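Local structure of MFP2B (Ascaris suum, 2BJR) at residues Gly47-Asn52 with Ile77-Tyr82; Ile120-Arg125 with Asp150-Ser155; Arg212-Ser217 with Gly321-Gly326; Ala253-Gly258 with Gln264-Ile269. The protein probably enhances polymerization of the major sperm protein (MSP) during the amoeboid movement of nematode sperm, and binds a zinc ion. All coordinates share one frame; numbering follows the deposited sequence.

From the N terminus, interaction 1 closes first: strand 43-52 meets strand 76-81 in the six-stranded sheet. Interaction 2 follows in series, closing a meander whose first and last strands, 117-122 and 148-153, approach each other at the surface. In the C-terminal half, interaction 3 closes the longest loop, joining residues 212-217 to strand 322-329. Interaction 4, with only five residues between its segments, is nested inside that loop, and its centre lies about 18 Å from that of interaction 3. The two halves meet between interactions 1 and 4, where Asn51 ND2 lies 2.8 Å from Ser268 O, a probable hydrogen bond. None of the four contacts cross along the chain.

Interaction 1. Residues Gly47-Asn52 with Ile77-Tyr82; sequences GRAWNN and IQVLQY
The methyl group of Ala49 is met by one methyl from each of two residues on the other strand, Ile77 and Val79. Continued past CB, the CA-CB bond of Ala49 runs within 18° of the line to Val79 CG2, which lies 4.4 Å from Ala49 CB. Ile77 CD1 approaches from one side of that line, 4.2 Å from Ala49 CB. Since Ile77 CD1 and Val79 CG2 are themselves 4.1 Å apart, the three carbons form a nearly equilateral triangle, with Ala49 at one corner. Ile77 reaches it with the end of its chain: CG1 sits between the backbone N and the carbonyl carbon (chi1 55°), and CD1 continues toward Ala49 while the CG2 branch stays well back. Val79 touches with a single branch, and its CG1 lies farther off at 5.4 Å from Ala49 CB. Both strands belong to an antiparallel sheet in which strand 34-40 runs between 43-52 and 76-81, so the contact joins second neighbours across strand 34-40, whose segments here are swung strongly against each other rather than running side by side. Strand 34-40 bonds to both through its backbone, with Tyr34 paired to Ala49 and Leu37 to Gln78. The CA atoms of Ala49 and Val79 are nevertheless just 7.5 Å apart, consistent with strong local coiling of the sheet. All three touching residues are buried. Phe60 and Ala36 adjoin Ile77, and Pro24 of a loop lies against Val79. Arg48 points away from strand 76-81, and its NH2 is hydrogen-bonded to Ser144 O.

Interaction 2. Residues Ile120-Arg125 with Asp150-Ser155; sequences ILWSER and DEVSGS. With SO4 (sulfate ion), chain E.
Trp122 and Asp150 bring the rim of an indole against a carboxylate. Asp150 OD2 approaches the benzene end of the ring at its edge, 3.7 Å from Trp122 CZ3, and the carboxylate stands nearly upright to the indole, the planes 81° apart. Trp122 places its CG anti to the backbone N (chi1 -171°), which swings the ring across to the other strand. Val152 adds an apolar neighbour at the same corner, its CG2 lying 4.4 Å from Trp122 CZ3. At the other end of the indole, NE1 donates to a sulfate ion, probably from the crystallisation liquor. The bond from Trp122 NE1 to sulfate O1 is 3.1 Å long and fairly straight (162°), while the one to O2 is more bent. One face of the ring is backed by Arg125 CB, 3.5 Å above its plane. The charged ends of Arg125 and Asp150 stay apart, with NE and OD2 separated by 4.4 Å; a water lies between them, though its very short distance to OD2 makes the bridge doubtful. Arg125 NH1 is held by Gly128 O, and Asp150 OD1 by His145 NE2. A type I turn from Trp122 to Arg125 follows strand 117-122. The contact thus joins the first and last strands of a four-stranded antiparallel meander, whose CA separation of 10.0 Å between Trp122 and Val152 shows it to be strongly curled.

Interaction 3. Residues Arg212-Ser217 with Gly321-Gly326; sequences RALGRS and GKEILG
Residues 212-217 form an irregular loop that comes nearest the extended strand at Ala213 and Leu325, their CA atoms 6.4 Å apart, and then turns back on itself, Gly215 N bonding to Arg212 O with angles consistent with a type II turn. Beyond the turn, Arg216 reaches Glu323 end-on and holds both carboxylate oxygens. Its NH2 donates to Glu323 OE2 at 2.7 Å and its NH1 to OE1 at 3.0 Å, each on the syn side. The oxygens lie near the guanidinium plane, but the two flat groups are twisted 38° apart, so both bonds leave the carboxylate plane. Arg216 NH1 also donates to Ser217 O, 2.9 Å away, which helps fix the rotation of the guanidinium. Leu214 CD1 lies over one guanidinium face, 3.4 Å from its plane and toward the rim, and also touches Glu323 OE2 at 3.7 Å, laying an apolar lid beside the salt bridge. Glu323 extends toward the loop with CG anti to the carbonyl carbon (chi1 -65°), and its OE1 accepts a further bond from Asp219 N. Deeper in, Ala213 CB meets Leu325 CB at 4.2 Å. Along the chain the loop links strands 209-210 and 229-235. Val316 of strand 313-319 touches Ala213, Leu214 and Glu323, while Trp286 of strand 282-288 touches both Leu214 and Leu325.

Interaction 4. Residues Ala253-Gly258 with Gln264-Ile269; sequences ACFGWG and QKIGSI
Phe255 and Ala253, neighbours on one face of strand 250-257, pack against Ile266 and Ile269 where a curled antiparallel sheet folds over. The strand pairs with the short strand 260-262, after which the chain loops back through Ile266 into strand 268-274. The contacts between the segments are apolar. At the edge of the Phe255 ring, near its plane, Ile266 CG2 approaches CE1 to 3.8 Å. Ile269 CG2 meets the same CE1 obliquely at 3.9 Å and also lies near CZ. Ile266 can present CG2 to the ring because that branch is anti to the backbone N, with CG1 beside the backbone N (chi1 -67°). The same methyl is 4.5 Å from Ala253 CB, and so serves both residues of the strand. Aromatic stacking is supplied from strand 229-235, where Trp233 lies against the Phe255 ring. Hydrogen bonds to other parts of the chain secure the return: Ile266 O accepts from Trp233 NE1, and Ser268 pairs through its backbone with Gly54 of the N-terminal half. Ile266 CG2 and Ile269 CG2 come within 3.6 Å of each other, completing a compact triangle with Phe255 CE1.

Interaction 1. Residues Gly47-Asn52 with Ile77-Tyr82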
loop_
_atom_site.group_PDB
_atom_site.type_symbol
_atom_site.label_atom_id
_atom_site.label_comp_id
_atom_site.label_asym_id
_atom_site.label_seq_id
_atom_site.Cartn_x
_atom_site.Cartn_y
_atom_site.Cartn_z
ATOM N N GLY A 47 -6.786 15.576 1.830
ATOM C CA GLY A 47 -5.449 15.575 1.292
ATOM C C GLY A 47 -4.960 14.140 1.365
ATOM O O GLY A 47 -5.771 13.183 1.376
ATOM N N ARG A 48 -3.656 13.999 1.456
ATOM C CA ARG A 48 -3.022 12.716 1.362
ATOM C C ARG A 48 -1.905 12.565 2.364
ATOM O O ARG A 48 -1.202 13.531 2.704
ATOM C CB ARG A 48 -2.588 12.457 -0.088
ATOM C CG ARG A 48 -1.478 13.343 -0.591
ATOM C CD ARG A 48 -1.411 13.509 -2.135
ATOM N NE ARG A 48 -0.460 14.583 -2.513
ATOM C CZ ARG A 48 0.832 14.409 -2.466
ATOM N NH1 ARG A 48 1.293 13.250 -2.074
ATOM N NH2 ARG A 48 1.693 15.374 -2.750
ATOM N N ALA A 49 -1.733 11.340 2.855
ATOM C CA ALA A 49 -0.642 10.982 3.698
ATOM C C ALA A 49 0.131 9.832 3.054
ATOM O O ALA A 49 -0.404 9.143 2.153
ATOM C CB ALA A 49 -1.153 10.554 5.049
ATOM N N TRP A 50 1.372 9.672 3.484
ATOM C CA TRP A 50 2.231 8.577 2.999
ATOM C C TRP A 50 3.261 8.213 4.019
ATOM O O TRP A 50 3.507 8.949 4.970
ATOM C CB TRP A 50 2.886 8.926 1.671
ATOM C CG TRP A 50 3.902 10.060 1.713
ATOM C CD1 TRP A 50 5.246 9.940 1.885
ATOM C CD2 TRP A 50 3.644 11.457 1.578
ATOM N NE1 TRP A 50 5.847 11.176 1.862
ATOM C CE2 TRP A 50 4.883 12.127 1.668
ATOM C CE3 TRP A 50 2.483 12.224 1.383
ATOM C CZ2 TRP A 50 5.005 13.530 1.579
ATOM C CZ3 TRP A 50 2.605 13.624 1.302
ATOM C CH2 TRP A 50 3.861 14.250 1.371
ATOM N N ASN A 51 3.797 7.009 3.877
ATOM C CA ASN A 51 4.836 6.504 4.710
ATOM C C ASN A 51 6.225 6.973 4.243
ATOM O O ASN A 51 6.602 6.737 3.092
ATOM C CB ASN A 51 4.803 4.969 4.623
ATOM C CG ASN A 51 5.810 4.283 5.536
ATOM O OD1 ASN A 51 6.911 4.800 5.822
ATOM N ND2 ASN A 51 5.482 3.019 5.888
ATOM N N ASN A 52 6.968 7.610 5.139
ATOM C CA ASN A 52 8.422 7.822 4.959
ATOM C C ASN A 52 9.153 7.433 6.234
ATOM O O ASN A 52 8.918 7.986 7.309
ATOM C CB ASN A 52 8.737 9.297 4.575
ATOM C CG ASN A 52 10.195 9.487 4.170
ATOM O OD1 ASN A 52 10.853 8.525 3.759
ATOM N ND2 ASN A 52 10.709 10.724 4.283
ATOM N N ILE A 77 -2.912 15.294 11.937
ATOM C CA ILE A 77 -3.976 15.229 10.977
ATOM C C ILE A 77 -4.815 14.012 11.306
ATOM O O ILE A 77 -4.588 13.369 12.329
ATOM C CB ILE A 77 -3.414 15.100 9.546
ATOM C CG1 ILE A 77 -2.467 13.892 9.423
ATOM C CG2 ILE A 77 -2.676 16.367 9.136
ATOM C CD1 ILE A 77 -2.433 13.321 8.004
ATOM N N GLN A 78 -5.785 13.728 10.468
ATOM C CA GLN A 78 -6.539 12.471 10.591
ATOM C C GLN A 78 -6.372 11.643 9.320
ATOM O O GLN A 78 -6.231 12.232 8.235
ATOM C CB GLN A 78 -7.990 12.742 10.871
ATOM C CG GLN A 78 -8.219 13.255 12.295
ATOM C CD GLN A 78 -9.540 13.935 12.467
ATOM O OE1 GLN A 78 -9.714 15.024 11.967
ATOM N NE2 GLN A 78 -10.448 13.335 13.228
ATOM N N VAL A 79 -6.375 10.319 9.495
ATOM C CA VAL A 79 -6.303 9.342 8.390
ATOM C C VAL A 79 -7.526 8.475 8.434
ATOM O O VAL A 79 -7.955 7.977 9.517
ATOM C CB VAL A 79 -5.014 8.519 8.473
ATOM C CG1 VAL A 79 -4.920 7.478 7.319
ATOM C CG2 VAL A 79 -3.821 9.466 8.414
ATOM N N LEU A 80 -8.195 8.395 7.310
ATOM C CA LEU A 80 -9.383 7.565 7.204
ATOM C C LEU A 80 -9.032 6.134 7.613
ATOM O O LEU A 80 -7.974 5.601 7.235
ATOM C CB LEU A 80 -9.903 7.561 5.801
ATOM C CG LEU A 80 -11.262 6.900 5.540
ATOM C CD1 LEU A 80 -12.376 7.550 6.370
ATOM C CD2 LEU A 80 -11.562 7.044 4.065
ATOM N N GLN A 81 -9.917 5.547 8.424
ATOM C CA GLN A 81 -9.714 4.207 8.975
ATOM C C GLN A 81 -10.893 3.349 8.636
ATOM O O GLN A 81 -12.023 3.779 8.653
ATOM C CB GLN A 81 -9.502 4.287 10.474
ATOM C CG GLN A 81 -9.415 2.990 11.234
ATOM C CD GLN A 81 -9.131 3.223 12.714
ATOM O OE1 GLN A 81 -10.054 3.560 13.427
ATOM N NE2 GLN A 81 -7.884 3.117 13.155
ATOM N N TYR A 82 -10.612 2.079 8.312
ATOM C CA TYR A 82 -11.649 1.110 8.112
ATOM C C TYR A 82 -11.222 -0.154 8.891
ATOM O O TYR A 82 -10.536 -1.021 8.360
ATOM C CB TYR A 82 -11.918 0.870 6.625
ATOM C CG TYR A 82 -13.150 0.039 6.422
ATOM C CD1 TYR A 82 -14.410 0.615 6.449
ATOM C CD2 TYR A 82 -13.067 -1.361 6.292
ATOM C CE1 TYR A 82 -15.547 -0.131 6.322
ATOM C CE2 TYR A 82 -14.227 -2.125 6.139
ATOM C CZ TYR A 82 -15.457 -1.526 6.145
ATOM O OH TYR A 82 -16.639 -2.265 6.019
#

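Interaction 2. Residues Ile120-Arg125 with Asp150-Ser155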
loop_
_atom_site.group_PDB
_atom_site.type_symbol
_atom_site.label_atom_id
_atom_site.label_comp_id
_atom_site.label_asym_id
_atom_site.label_seq_id
_atom_site.Cartn_x
_atom_site.Cartn_y
_atom_site.Cartn_z
ATOM N N ILE A 120 -10.888 13.115 -3.579
ATOM C CA ILE A 120 -10.962 12.820 -4.997
ATOM C C ILE A 120 -9.581 12.351 -5.476
ATOM O O ILE A 120 -8.551 12.974 -5.178
ATOM C CB ILE A 120 -11.548 13.991 -5.784
ATOM C CG1 ILE A 120 -11.809 13.606 -7.229
ATOM C CG2 ILE A 120 -10.699 15.246 -5.689
ATOM C CD1 ILE A 120 -12.700 14.651 -7.949
ATOM N N LEU A 121 -9.586 11.209 -6.145
ATOM C CA LEU A 121 -8.373 10.598 -6.684
ATOM C C LEU A 121 -8.292 10.767 -8.185
ATOM O O LEU A 121 -9.091 10.250 -8.937
ATOM C CB LEU A 121 -8.341 9.121 -6.305
ATOM C CG LEU A 121 -7.082 8.401 -6.773
ATOM C CD1 LEU A 121 -5.815 8.876 -6.079
ATOM C CD2 LEU A 121 -7.291 6.930 -6.520
ATOM N N TRP A 122 -7.280 11.504 -8.608
ATOM C CA TRP A 122 -6.925 11.674 -9.999
ATOM C C TRP A 122 -6.056 10.482 -10.394
ATOM O O TRP A 122 -4.860 10.577 -10.482
ATOM C CB TRP A 122 -6.195 13.003 -10.175
ATOM C CG TRP A 122 -5.930 13.474 -11.572
ATOM C CD1 TRP A 122 -6.234 12.842 -12.754
ATOM C CD2 TRP A 122 -5.291 14.692 -11.926
ATOM N NE1 TRP A 122 -5.780 13.584 -13.818
ATOM C CE2 TRP A 122 -5.214 14.738 -13.337
ATOM C CE3 TRP A 122 -4.759 15.755 -11.187
ATOM C CZ2 TRP A 122 -4.622 15.811 -14.020
ATOM C CZ3 TRP A 122 -4.182 16.801 -11.853
ATOM C CH2 TRP A 122 -4.134 16.840 -13.258
ATOM N N SER A 123 -6.713 9.361 -10.626
ATOM C CA SER A 123 -6.068 8.074 -10.787
ATOM C C SER A 123 -5.178 8.001 -12.034
ATOM O O SER A 123 -4.129 7.335 -12.021
ATOM C CB SER A 123 -7.146 6.943 -10.849
ATOM O OG SER A 123 -8.361 7.368 -11.533
ATOM N N GLU A 124 -5.610 8.649 -13.101
ATOM C CA GLU A 124 -4.937 8.574 -14.400
ATOM C C GLU A 124 -3.964 9.719 -14.692
ATOM O O GLU A 124 -3.560 9.895 -15.834
ATOM C CB GLU A 124 -5.978 8.481 -15.514
ATOM C CG GLU A 124 -6.962 7.341 -15.342
ATOM C CD GLU A 124 -6.285 5.993 -15.280
ATOM O OE1 GLU A 124 -5.549 5.651 -16.219
ATOM O OE2 GLU A 124 -6.477 5.260 -14.287
ATOM N N ARG A 125 -3.592 10.493 -13.674
ATOM C CA ARG A 125 -2.728 11.639 -13.829
ATOM C C ARG A 125 -1.388 11.168 -14.362
ATOM O O ARG A 125 -0.794 10.184 -13.855
ATOM C CB ARG A 125 -2.523 12.327 -12.498
ATOM C CG ARG A 125 -1.677 13.556 -12.494
ATOM C CD ARG A 125 -1.510 14.081 -11.115
ATOM N NE ARG A 125 -0.525 15.138 -11.042
ATOM C CZ ARG A 125 0.775 14.958 -10.785
ATOM N NH1 ARG A 125 1.303 13.769 -10.551
ATOM N NH2 ARG A 125 1.554 15.990 -10.766
ATOM N N ASP A 150 -2.765 22.233 -7.888
ATOM C CA ASP A 150 -3.563 22.175 -9.114
ATOM C C ASP A 150 -4.995 22.465 -8.788
ATOM O O ASP A 150 -5.466 22.114 -7.705
ATOM C CB ASP A 150 -3.572 20.794 -9.763
ATOM C CG ASP A 150 -2.232 20.244 -9.986
ATOM O OD1 ASP A 150 -1.257 20.988 -10.350
ATOM O OD2 ASP A 150 -2.078 19.009 -9.805
ATOM N N GLU A 151 -5.701 23.108 -9.713
ATOM C CA GLU A 151 -7.135 23.227 -9.640
ATOM C C GLU A 151 -7.730 22.747 -10.935
ATOM O O GLU A 151 -7.343 23.212 -12.000
ATOM C CB GLU A 151 -7.596 24.675 -9.442
ATOM C CG GLU A 151 -6.992 25.406 -8.265
ATOM C CD GLU A 151 -7.842 26.606 -7.846
ATOM O OE1 GLU A 151 -8.542 27.220 -8.688
ATOM O OE2 GLU A 151 -7.841 26.893 -6.636
ATOM N N VAL A 152 -8.685 21.839 -10.836
ATOM C CA VAL A 152 -9.304 21.225 -11.986
ATOM C C VAL A 152 -10.808 21.210 -11.757
ATOM O O VAL A 152 -11.276 20.959 -10.655
ATOM C CB VAL A 152 -8.743 19.811 -12.229
ATOM C CG1 VAL A 152 -9.342 19.204 -13.474
ATOM C CG2 VAL A 152 -7.241 19.895 -12.381
ATOM N N SER A 153 -11.561 21.518 -12.797
ATOM C CA SER A 153 -13.009 21.426 -12.712
ATOM C C SER A 153 -13.619 21.010 -14.029
ATOM O O SER A 153 -12.911 20.829 -15.037
ATOM C CB SER A 153 -13.581 22.773 -12.261
ATOM O OG SER A 153 -13.355 23.720 -13.287
ATOM N N GLY A 154 -14.934 20.816 -14.018
ATOM C CA GLY A 154 -15.661 20.454 -15.213
ATOM C C GLY A 154 -15.424 19.033 -15.641
ATOM O O GLY A 154 -15.208 18.135 -14.806
ATOM N N SER A 155 -15.459 18.801 -16.952
ATOM C CA SER A 155 -15.453 17.445 -17.478
ATOM C C SER A 155 -14.162 16.676 -17.175
ATOM O O SER A 155 -14.175 15.445 -17.233
ATOM C CB SER A 155 -15.774 17.430 -18.976
ATOM O OG SER A 155 -14.721 17.955 -19.750
HETATM S S SO4 E . -5.634 13.272 -17.591
HETATM O O1 SO4 E . -6.657 12.729 -16.690
HETATM O O2 SO4 E . -4.525 13.704 -16.768
HETATM O O3 SO4 E . -5.266 12.181 -18.522
HETATM O O4 SO4 E . -6.206 14.369 -18.333
HETATM O O HOH W 1 -0.390 17.833 -11.093
#

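Interaction 3. Residues Arg212-Ser217 with Gly321-Gly326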
loop_
_atom_site.group_PDB
_atom_site.type_symbol
_atom_site.label_atom_id
_atom_site.label_comp_id
_atom_site.label_asym_id
_atom_site.label_seq_id
_atom_site.Cartn_x
_atom_site.Cartn_y
_atom_site.Cartn_z
ATOM N N ARG A 212 6.185 -16.264 2.564
ATOM C CA ARG A 212 7.432 -16.713 3.160
ATOM C C ARG A 212 8.534 -16.880 2.127
ATOM O O ARG A 212 8.277 -17.362 1.034
ATOM C CB ARG A 212 7.231 -18.068 3.841
ATOM C CG ARG A 212 8.471 -18.515 4.630
ATOM C CD ARG A 212 8.167 -19.542 5.721
ATOM N NE ARG A 212 7.398 -20.680 5.208
ATOM C CZ ARG A 212 7.306 -21.890 5.795
ATOM N NH1 ARG A 212 8.001 -22.185 6.861
ATOM N NH2 ARG A 212 6.515 -22.819 5.277
ATOM N N ALA A 213 9.736 -16.432 2.451
ATOM C CA ALA A 213 10.886 -16.554 1.618
ATOM C C ALA A 213 11.008 -18.010 1.143
ATOM O O ALA A 213 11.081 -18.904 1.990
ATOM C CB ALA A 213 12.095 -16.153 2.352
ATOM N N LEU A 214 11.023 -18.203 -0.191
ATOM C CA LEU A 214 11.184 -19.504 -0.844
ATOM C C LEU A 214 10.065 -20.503 -0.531
ATOM O O LEU A 214 10.168 -21.709 -0.866
ATOM C CB LEU A 214 12.555 -20.134 -0.502
ATOM C CG LEU A 214 13.842 -19.398 -0.821
ATOM C CD1 LEU A 214 15.110 -20.226 -0.600
ATOM C CD2 LEU A 214 13.759 -18.876 -2.256
ATOM N N GLY A 215 9.006 -20.037 0.130
ATOM C CA GLY A 215 7.946 -20.935 0.598
ATOM C C GLY A 215 8.331 -21.965 1.641
ATOM O O GLY A 215 7.688 -23.017 1.755
ATOM N N ARG A 216 9.388 -21.708 2.395
ATOM C CA ARG A 216 9.879 -22.670 3.371
ATOM C C ARG A 216 10.809 -21.995 4.358
ATOM O O ARG A 216 11.227 -20.864 4.166
ATOM C CB ARG A 216 10.640 -23.810 2.634
ATOM C CG ARG A 216 11.862 -23.343 1.779
ATOM C CD ARG A 216 12.803 -24.489 1.487
ATOM N NE ARG A 216 13.892 -24.242 0.550
ATOM C CZ ARG A 216 15.041 -23.676 0.848
ATOM N NH1 ARG A 216 15.277 -23.236 2.061
ATOM N NH2 ARG A 216 15.975 -23.549 -0.098
ATOM N N SER A 217 11.168 -22.691 5.424
ATOM C CA SER A 217 12.257 -22.224 6.271
ATOM C C SER A 217 13.583 -22.138 5.458
ATOM O O SER A 217 13.895 -22.979 4.604
ATOM C CB SER A 217 12.413 -23.125 7.531
ATOM O OG SER A 217 11.184 -23.160 8.288
ATOM N N GLY A 321 27.064 -18.556 1.587
ATOM C CA GLY A 321 26.385 -19.832 1.414
ATOM C C GLY A 321 25.015 -19.988 2.080
ATOM O O GLY A 321 24.416 -21.050 2.014
ATOM N N LYS A 322 24.491 -18.918 2.672
ATOM C CA LYS A 322 23.209 -18.951 3.384
ATOM C C LYS A 322 22.163 -18.104 2.657
ATOM O O LYS A 322 22.499 -17.161 1.937
ATOM C CB LYS A 322 23.401 -18.395 4.790
ATOM C CG LYS A 322 24.408 -19.186 5.651
ATOM C CD LYS A 322 23.951 -20.640 5.808
ATOM C CE LYS A 322 24.833 -21.417 6.796
ATOM N NZ LYS A 322 24.356 -22.807 6.978
ATOM N N GLU A 323 20.911 -18.462 2.876
ATOM C CA GLU A 323 19.743 -17.818 2.285
ATOM C C GLU A 323 19.235 -16.717 3.204
ATOM O O GLU A 323 19.117 -16.947 4.389
ATOM C CB GLU A 323 18.652 -18.840 2.132
ATOM C CG GLU A 323 18.988 -19.949 1.141
ATOM C CD GLU A 323 18.202 -21.217 1.347
ATOM O OE1 GLU A 323 17.586 -21.389 2.406
ATOM O OE2 GLU A 323 18.209 -22.047 0.409
ATOM N N ILE A 324 18.889 -15.559 2.645
ATOM C CA ILE A 324 18.498 -14.390 3.438
ATOM C C ILE A 324 17.662 -13.441 2.601
ATOM O O ILE A 324 18.044 -13.063 1.499
ATOM C CB ILE A 324 19.724 -13.706 4.043
ATOM C CG1 ILE A 324 19.345 -12.475 4.885
ATOM C CG2 ILE A 324 20.725 -13.310 2.971
ATOM C CD1 ILE A 324 18.607 -12.832 6.104
ATOM N N LEU A 325 16.499 -13.058 3.137
ATOM C CA LEU A 325 15.550 -12.245 2.415
ATOM C C LEU A 325 15.877 -10.733 2.471
ATOM O O LEU A 325 16.018 -10.145 3.557
ATOM C CB LEU A 325 14.152 -12.501 2.949
ATOM C CG LEU A 325 13.014 -11.720 2.335
ATOM C CD1 LEU A 325 12.894 -12.046 0.858
ATOM C CD2 LEU A 325 11.664 -11.958 3.000
ATOM N N GLY A 326 15.968 -10.150 1.280
ATOM C CA GLY A 326 16.130 -8.707 1.108
ATOM C C GLY A 326 15.491 -8.217 -0.184
ATOM O O GLY A 326 14.333 -8.495 -0.473
#

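Interaction 4. Residues Ala253-Gly258 with Gln264-Ile269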
loop_
_atom_site.group_PDB
_atom_site.type_symbol
_atom_site.label_atom_id
_atom_site.label_comp_id
_atom_site.label_asym_id
_atom_site.label_seq_id
_atom_site.Cartn_x
_atom_site.Cartn_y
_atom_site.Cartn_z
ATOM N N ALA A 253 11.179 -6.745 12.185
ATOM C CA ALA A 253 11.589 -6.469 10.807
ATOM C C ALA A 253 13.053 -6.087 10.709
ATOM O O ALA A 253 13.678 -5.573 11.678
ATOM C CB ALA A 253 10.700 -5.367 10.199
ATOM N N CYS A 254 13.597 -6.268 9.501
ATOM C CA CYS A 254 14.898 -5.720 9.155
ATOM C C CYS A 254 14.940 -5.290 7.702
ATOM O O CYS A 254 14.530 -6.040 6.829
ATOM C CB CYS A 254 16.013 -6.746 9.384
ATOM S SG CYS A 254 17.661 -6.071 9.042
ATOM N N PHE A 255 15.420 -4.076 7.456
ATOM C CA PHE A 255 15.626 -3.541 6.093
ATOM C C PHE A 255 17.060 -3.045 5.943
ATOM O O PHE A 255 17.691 -2.612 6.920
ATOM C CB PHE A 255 14.635 -2.403 5.820
ATOM C CG PHE A 255 13.165 -2.823 5.931
ATOM C CD1 PHE A 255 12.464 -2.646 7.103
ATOM C CD2 PHE A 255 12.493 -3.337 4.846
ATOM C CE1 PHE A 255 11.141 -3.023 7.198
ATOM C CE2 PHE A 255 11.151 -3.740 4.934
ATOM C CZ PHE A 255 10.485 -3.596 6.087
ATOM N N GLY A 256 17.570 -3.095 4.713
ATOM C CA GLY A 256 18.841 -2.509 4.358
ATOM C C GLY A 256 18.618 -1.449 3.301
ATOM O O GLY A 256 17.893 -1.661 2.334
ATOM N N TRP A 257 19.208 -0.273 3.496
ATOM C CA TRP A 257 19.062 0.819 2.567
ATOM C C TRP A 257 20.083 1.881 2.923
ATOM O O TRP A 257 20.448 2.001 4.094
ATOM C CB TRP A 257 17.662 1.428 2.647
ATOM C CG TRP A 257 17.470 2.562 1.714
ATOM C CD1 TRP A 257 17.032 2.501 0.438
ATOM C CD2 TRP A 257 17.698 3.947 1.998
ATOM N NE1 TRP A 257 16.942 3.763 -0.090
ATOM C CE2 TRP A 257 17.378 4.668 0.841
ATOM C CE3 TRP A 257 18.132 4.646 3.127
ATOM C CZ2 TRP A 257 17.481 6.069 0.770
ATOM C CZ3 TRP A 257 18.253 6.044 3.055
ATOM C CH2 TRP A 257 17.930 6.722 1.889
ATOM N N GLY A 258 20.537 2.588 1.912
ATOM C CA GLY A 258 21.477 3.711 2.045
ATOM C C GLY A 258 22.775 3.367 2.747
ATOM O O GLY A 258 23.374 4.212 3.383
ATOM N N GLN A 264 15.402 -1.425 14.279
ATOM C CA GLN A 264 14.574 -0.883 15.353
ATOM C C GLN A 264 13.961 0.448 14.944
ATOM O O GLN A 264 14.422 1.086 13.996
ATOM C CB GLN A 264 15.411 -0.716 16.651
ATOM C CG GLN A 264 16.505 0.317 16.570
ATOM C CD GLN A 264 17.384 0.417 17.882
ATOM O OE1 GLN A 264 16.856 0.469 19.009
ATOM N NE2 GLN A 264 18.698 0.448 17.710
ATOM N N LYS A 265 12.891 0.819 15.648
ATOM C CA LYS A 265 12.139 2.049 15.420
ATOM C C LYS A 265 11.636 2.104 13.961
ATOM O O LYS A 265 11.671 3.147 13.306
ATOM C CB LYS A 265 12.971 3.274 15.777
ATOM C CG LYS A 265 13.291 3.364 17.290
ATOM C CD LYS A 265 14.023 4.665 17.637
ATOM C CE LYS A 265 14.704 4.564 19.000
ATOM N NZ LYS A 265 15.605 5.724 19.259
ATOM N N ILE A 266 11.200 0.956 13.472
ATOM C CA ILE A 266 10.855 0.804 12.055
ATOM C C ILE A 266 9.475 1.421 11.766
ATOM O O ILE A 266 9.239 2.028 10.694
ATOM C CB ILE A 266 10.862 -0.725 11.686
ATOM C CG1 ILE A 266 12.256 -1.338 11.744
ATOM C CG2 ILE A 266 10.265 -0.939 10.280
ATOM C CD1 ILE A 266 13.246 -0.582 11.109
ATOM N N GLY A 267 8.546 1.272 12.706
ATOM C CA GLY A 267 7.241 1.915 12.593
ATOM C C GLY A 267 6.358 1.201 11.550
ATOM O O GLY A 267 6.324 -0.026 11.490
ATOM N N SER A 268 5.680 1.993 10.731
ATOM C CA SER A 268 4.718 1.500 9.754
ATOM C C SER A 268 5.396 0.762 8.579
ATOM O O SER A 268 6.320 1.286 7.972
ATOM C CB SER A 268 3.850 2.635 9.237
ATOM O OG SER A 268 2.879 3.038 10.201
ATOM N N ILE A 269 4.929 -0.459 8.303
ATOM C CA ILE A 269 5.377 -1.275 7.167
ATOM C C ILE A 269 4.174 -1.841 6.438
ATOM O O ILE A 269 3.039 -1.694 6.883
ATOM C CB ILE A 269 6.264 -2.464 7.604
ATOM C CG1 ILE A 269 5.483 -3.397 8.526
ATOM C CG2 ILE A 269 7.543 -1.944 8.231
ATOM C CD1 ILE A 269 6.215 -4.739 8.736
#